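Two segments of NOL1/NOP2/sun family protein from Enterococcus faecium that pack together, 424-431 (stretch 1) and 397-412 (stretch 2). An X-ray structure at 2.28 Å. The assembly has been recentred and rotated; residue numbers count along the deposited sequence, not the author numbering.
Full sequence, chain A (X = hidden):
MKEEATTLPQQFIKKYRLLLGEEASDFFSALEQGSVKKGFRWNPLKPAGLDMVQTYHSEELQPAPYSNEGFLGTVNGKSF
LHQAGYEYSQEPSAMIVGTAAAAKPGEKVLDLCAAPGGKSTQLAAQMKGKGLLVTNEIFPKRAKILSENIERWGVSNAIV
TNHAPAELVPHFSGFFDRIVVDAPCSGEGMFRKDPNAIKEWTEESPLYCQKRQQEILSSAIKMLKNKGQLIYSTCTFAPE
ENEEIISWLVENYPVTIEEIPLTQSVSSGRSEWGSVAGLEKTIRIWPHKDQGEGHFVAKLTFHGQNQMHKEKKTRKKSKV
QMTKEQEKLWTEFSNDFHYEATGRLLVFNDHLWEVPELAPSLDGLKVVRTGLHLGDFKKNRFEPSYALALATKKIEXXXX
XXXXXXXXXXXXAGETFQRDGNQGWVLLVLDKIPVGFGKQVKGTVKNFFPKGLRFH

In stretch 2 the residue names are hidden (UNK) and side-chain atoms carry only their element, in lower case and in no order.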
# COMPACT_ATOMS: atom_id res chain seq x y z
N GLY A 424 -22.74 25.63 3.14
CA GLY A 424 -21.37 25.73 2.68
C GLY A 424 -20.70 24.37 2.56
O GLY A 424 -21.33 23.39 2.14
N TRP A 425 -19.42 24.29 2.93
CA TRP A 425 -18.64 23.05 2.80
C TRP A 425 -19.21 21.94 3.65
O TRP A 425 -19.35 22.08 4.86
CB TRP A 425 -17.18 23.29 3.18
CG TRP A 425 -16.52 24.20 2.24
CD1 TRP A 425 -16.14 25.49 2.47
CD2 TRP A 425 -16.20 23.92 0.88
NE1 TRP A 425 -15.58 26.03 1.33
CE2 TRP A 425 -15.61 25.08 0.34
CE3 TRP A 425 -16.35 22.79 0.06
CZ2 TRP A 425 -15.17 25.14 -0.98
CZ3 TRP A 425 -15.90 22.86 -1.24
CH2 TRP A 425 -15.33 24.02 -1.75
N VAL A 426 -19.56 20.83 3.01
CA VAL A 426 -20.16 19.71 3.73
C VAL A 426 -19.53 18.41 3.29
O VAL A 426 -19.21 18.25 2.11
CB VAL A 426 -21.69 19.65 3.54
CG1 VAL A 426 -22.36 20.87 4.18
CG2 VAL A 426 -22.06 19.55 2.05
N LEU A 427 -19.34 17.51 4.24
CA LEU A 427 -18.88 16.16 3.94
C LEU A 427 -20.09 15.34 3.50
O LEU A 427 -21.02 15.14 4.28
CB LEU A 427 -18.26 15.51 5.18
CG LEU A 427 -17.68 14.10 4.97
CD1 LEU A 427 -16.45 14.14 4.07
CD2 LEU A 427 -17.38 13.39 6.30
N LEU A 428 -20.09 14.88 2.26
CA LEU A 428 -21.14 13.97 1.79
C LEU A 428 -20.93 12.58 2.39
O LEU A 428 -19.83 12.04 2.32
CB LEU A 428 -21.16 13.91 0.26
CG LEU A 428 -21.20 15.31 -0.37
CD1 LEU A 428 -21.49 15.24 -1.86
CD2 LEU A 428 -22.21 16.20 0.31
N VAL A 429 -21.97 12.03 2.99
CA VAL A 429 -21.87 10.74 3.67
C VAL A 429 -22.97 9.78 3.20
O VAL A 429 -24.15 10.10 3.29
CB VAL A 429 -21.92 10.88 5.21
CG1 VAL A 429 -21.90 9.51 5.88
CG2 VAL A 429 -20.76 11.72 5.72
N LEU A 430 -22.56 8.62 2.68
CA LEU A 430 -23.49 7.58 2.26
C LEU A 430 -23.58 6.53 3.36
O LEU A 430 -22.65 5.76 3.59
CB LEU A 430 -23.01 6.93 0.95
CG LEU A 430 -23.82 5.85 0.24
CD1 LEU A 430 -25.24 6.32 -0.07
CD2 LEU A 430 -23.10 5.47 -1.04
N ASP A 431 -24.72 6.52 4.05
CA ASP A 431 -24.90 5.68 5.23
C ASP A 431 -23.89 6.11 6.27
O ASP A 431 -24.14 7.05 7.04
CB ASP A 431 -24.78 4.19 4.90
CG ASP A 431 -25.21 3.28 6.06
OD1 ASP A 431 -25.20 3.73 7.23
OD2 ASP A 431 -25.57 2.12 5.79
N UNK A 397 -18.40 14.87 14.42
CA UNK A 397 -17.73 16.11 14.79
C UNK A 397 -17.77 17.19 13.72
O UNK A 397 -17.43 18.33 14.00
c UNK A 397 -16.26 15.81 15.12
n UNK A 397 -15.03 14.22 16.46
c UNK A 397 -16.10 14.99 16.39
o UNK A 397 -16.93 15.07 17.30
N UNK A 398 -18.13 16.83 12.50
CA UNK A 398 -18.06 17.77 11.38
C UNK A 398 -19.41 17.91 10.67
O UNK A 398 -20.25 17.03 10.80
c UNK A 398 -16.49 15.37 8.86
c UNK A 398 -15.64 17.16 10.95
c UNK A 398 -17.51 15.98 9.73
c UNK A 398 -17.04 17.31 10.33
N UNK A 399 -19.59 19.01 9.93
CA UNK A 399 -20.82 19.23 9.14
C UNK A 399 -20.96 18.19 8.04
O UNK A 399 -20.09 18.07 7.15
c UNK A 399 -19.63 21.29 9.44
c UNK A 399 -20.62 20.64 8.54
c UNK A 399 -18.69 20.17 9.85
N UNK A 400 -22.04 17.43 8.11
CA UNK A 400 -22.28 16.33 7.20
C UNK A 400 -23.58 16.52 6.45
O UNK A 400 -24.55 17.05 6.99
s UNK A 400 -20.81 14.47 8.63
c UNK A 400 -22.37 15.02 7.98
N UNK A 401 -23.62 16.05 5.21
CA UNK A 401 -24.85 16.05 4.44
C UNK A 401 -25.04 14.62 3.94
O UNK A 401 -24.43 14.19 2.97
c UNK A 401 -24.73 17.08 3.31
c UNK A 401 -26.68 16.13 1.90
c UNK A 401 -26.26 18.60 2.06
c UNK A 401 -25.63 17.23 2.07
N UNK A 402 -25.88 13.85 4.64
CA UNK A 402 -26.20 12.48 4.23
C UNK A 402 -26.82 12.46 2.83
O UNK A 402 -27.65 13.31 2.52
c UNK A 402 -26.61 14.25 5.86
c UNK A 402 -27.03 12.94 6.45
c UNK A 402 -27.25 12.05 5.26
N UNK A 403 -26.40 11.51 2.00
CA UNK A 403 -26.91 11.38 0.64
C UNK A 403 -27.40 9.96 0.39
O UNK A 403 -27.14 9.06 1.20
c UNK A 403 -24.72 10.69 -0.33
c UNK A 403 -25.84 11.72 -0.39
c UNK A 403 -25.29 13.13 -0.14
c UNK A 403 -23.70 10.81 -1.43
N UNK A 404 -28.13 9.79 -0.71
CA UNK A 404 -28.69 8.50 -1.13
C UNK A 404 -27.74 7.92 -2.17
O UNK A 404 -26.80 8.59 -2.59
c UNK A 404 -31.06 9.39 -0.82
o UNK A 404 -29.98 9.46 -2.97
c UNK A 404 -30.10 8.67 -1.78
N UNK A 405 -27.96 6.68 -2.61
CA UNK A 405 -27.05 6.13 -3.62
C UNK A 405 -27.22 6.81 -4.98
O UNK A 405 -26.24 7.06 -5.68
c UNK A 405 -27.14 4.61 -3.72
c UNK A 405 -29.02 3.99 -5.31
c UNK A 405 -28.55 4.08 -3.86
o UNK A 405 -30.22 4.12 -5.60
n UNK A 405 -28.08 3.76 -6.23
N UNK A 406 -28.46 7.15 -5.32
CA UNK A 406 -28.74 7.91 -6.54
C UNK A 406 -27.99 9.22 -6.56
O UNK A 406 -27.40 9.60 -7.58
c UNK A 406 -30.24 8.18 -6.68
c UNK A 406 -32.32 7.74 -7.98
c UNK A 406 -33.06 6.72 -8.81
c UNK A 406 -30.93 7.23 -7.62
n UNK A 406 -32.96 5.38 -8.16
N UNK A 407 -28.01 9.93 -5.43
CA UNK A 407 -27.21 11.14 -5.29
C UNK A 407 -25.72 10.82 -5.38
O UNK A 407 -24.94 11.58 -5.99
o UNK A 407 -30.44 13.87 -2.83
o UNK A 407 -28.95 12.66 -1.76
c UNK A 407 -27.57 11.88 -4.00
c UNK A 407 -29.45 13.11 -2.81
c UNK A 407 -28.84 12.71 -4.14
N UNK A 408 -25.31 9.70 -4.81
CA UNK A 408 -23.93 9.24 -5.01
C UNK A 408 -23.61 9.10 -6.50
O UNK A 408 -22.58 9.60 -6.98
c UNK A 408 -22.24 7.43 -4.51
c UNK A 408 -22.54 5.77 -6.49
c UNK A 408 -19.73 5.48 -6.27
n UNK A 408 -20.00 7.14 -4.41
c UNK A 408 -23.63 7.94 -4.24
c UNK A 408 -20.44 4.78 -7.21
c UNK A 408 -21.83 4.92 -7.33
c UNK A 408 -20.45 6.33 -5.43
c UNK A 408 -21.09 7.80 -3.86
c UNK A 408 -21.85 6.50 -5.52
N UNK A 409 -24.49 8.43 -7.24
CA UNK A 409 -24.34 8.31 -8.69
C UNK A 409 -24.12 9.67 -9.36
O UNK A 409 -23.16 9.85 -10.11
c UNK A 409 -25.98 5.17 -8.98
c UNK A 409 -25.57 7.64 -9.32
c UNK A 409 -25.32 6.24 -9.84
n UNK A 409 -25.60 3.91 -9.21
o UNK A 409 -26.82 5.47 -8.14
N UNK A 410 -25.01 10.62 -9.09
CA UNK A 410 -24.93 11.97 -9.66
C UNK A 410 -23.64 12.65 -9.26
O UNK A 410 -22.99 13.31 -10.08
o UNK A 410 -27.33 12.12 -9.36
c UNK A 410 -26.11 12.82 -9.20
N UNK A 411 -23.27 12.50 -8.00
CA UNK A 411 -22.06 13.10 -7.46
C UNK A 411 -20.80 12.60 -8.17
O UNK A 411 -19.99 13.40 -8.64
o UNK A 411 -17.29 15.09 -3.60
c UNK A 411 -19.69 12.67 -4.86
c UNK A 411 -20.73 13.49 -5.32
c UNK A 411 -18.56 13.20 -4.29
c UNK A 411 -21.97 12.89 -5.95
c UNK A 411 -18.43 14.56 -4.17
c UNK A 411 -20.58 14.86 -5.19
c UNK A 411 -19.44 15.40 -4.62
N UNK A 412 -20.63 11.28 -8.26
CA UNK A 412 -19.45 10.73 -8.94
C UNK A 412 -19.47 10.96 -10.45
O UNK A 412 -18.42 10.91 -11.10
c UNK A 412 -19.25 9.24 -8.64
o UNK A 412 -20.48 8.54 -8.87
c UNK A 412 -18.83 9.05 -7.19
O HOH W 1 -27.04 8.41 3.77

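Position 397 carries two carbons, the second bearing one oxygen and one nitrogen, and touches nothing on stretch 1; the short amide is Asn397. At 398 four carbons fork at the first, one arm two carbons long, and the tip of that arm reaches Leu427: this is Ile398, its CD1 3.4 Å from Leu427 CD2. The three carbons at 399 close a ring onto the backbone N, so the residue is Pro399, whose O accepts from Leu427 N (3.1 Å).

Position 400 has one carbon and then a sulfur near two aliphatic side chains. It is Cys400, with SG 4.0 Å from Val429 CG2 and 4.3 Å from Leu427 CD2. At 401 four carbons fork at the second, which identifies Leu401; its CB lies 3.8 Å from Val426 CG2 and its CG 4.0 Å from Leu428 CD2. Another ring of three carbons onto the backbone N marks 402 as Pro402. Its CA lies 3.3 Å from Val429 O, and the ladder loses nothing by its lack of an N-H, since the N-H groups on either side of it, at 401 and 403, are the ones that donate to stretch 1.

The four carbons at 403 fork at the first with one longer arm, giving Ile403, whose CG2 is 4.2 Å from Leu428 CB. At 404 one carbon carries an oxygen and a carbon, and points away from stretch 1: Thr404, the N-cap, whose OG1 accepts from the backbone N of 407 (3.2 Å). Position 405, three carbons ending in one oxygen and one nitrogen, is Gln405; its CB is 4.5 Å from Leu430 CD1. Four carbons in a row ending in nitrogen make 406 Lys406, free of stretch 1.

At 407 the third carbon carries two oxygens: Glu407, whose OE1 returns the cap by accepting from Thr404 N (3.2 Å). Fused five- and six-membered rings with one nitrogen make 408 Trp408; Leu430 CD2 meets it obliquely, 4.1 Å from CG. Position 409, three carbons with an oxygen and a nitrogen on the third, is Gln409, and 410, one carbon then oxygen, is Ser410; neither reaches stretch 1. At 411 one carbon leads to a six-carbon ring bearing an oxygen, with Leu428 CD1 over one face, 3.7 Å from the ring centroid: Tyr411. At 412 one carbon carries oxygen and carbon: Thr412, also out of reach.

The contact begins as parallel strand pairing, in which Leu427 and Val429 each donate and accept one backbone hydrogen bond. Leu427, Val429 and Cys400 share one sheet face. On the other, Leu428 and Leu430 pack with Leu401 and Ile403 and extend to the aromatic rings of the following helix.

Stretch 2 (397-412) NIPCLPITQKEWQSYT
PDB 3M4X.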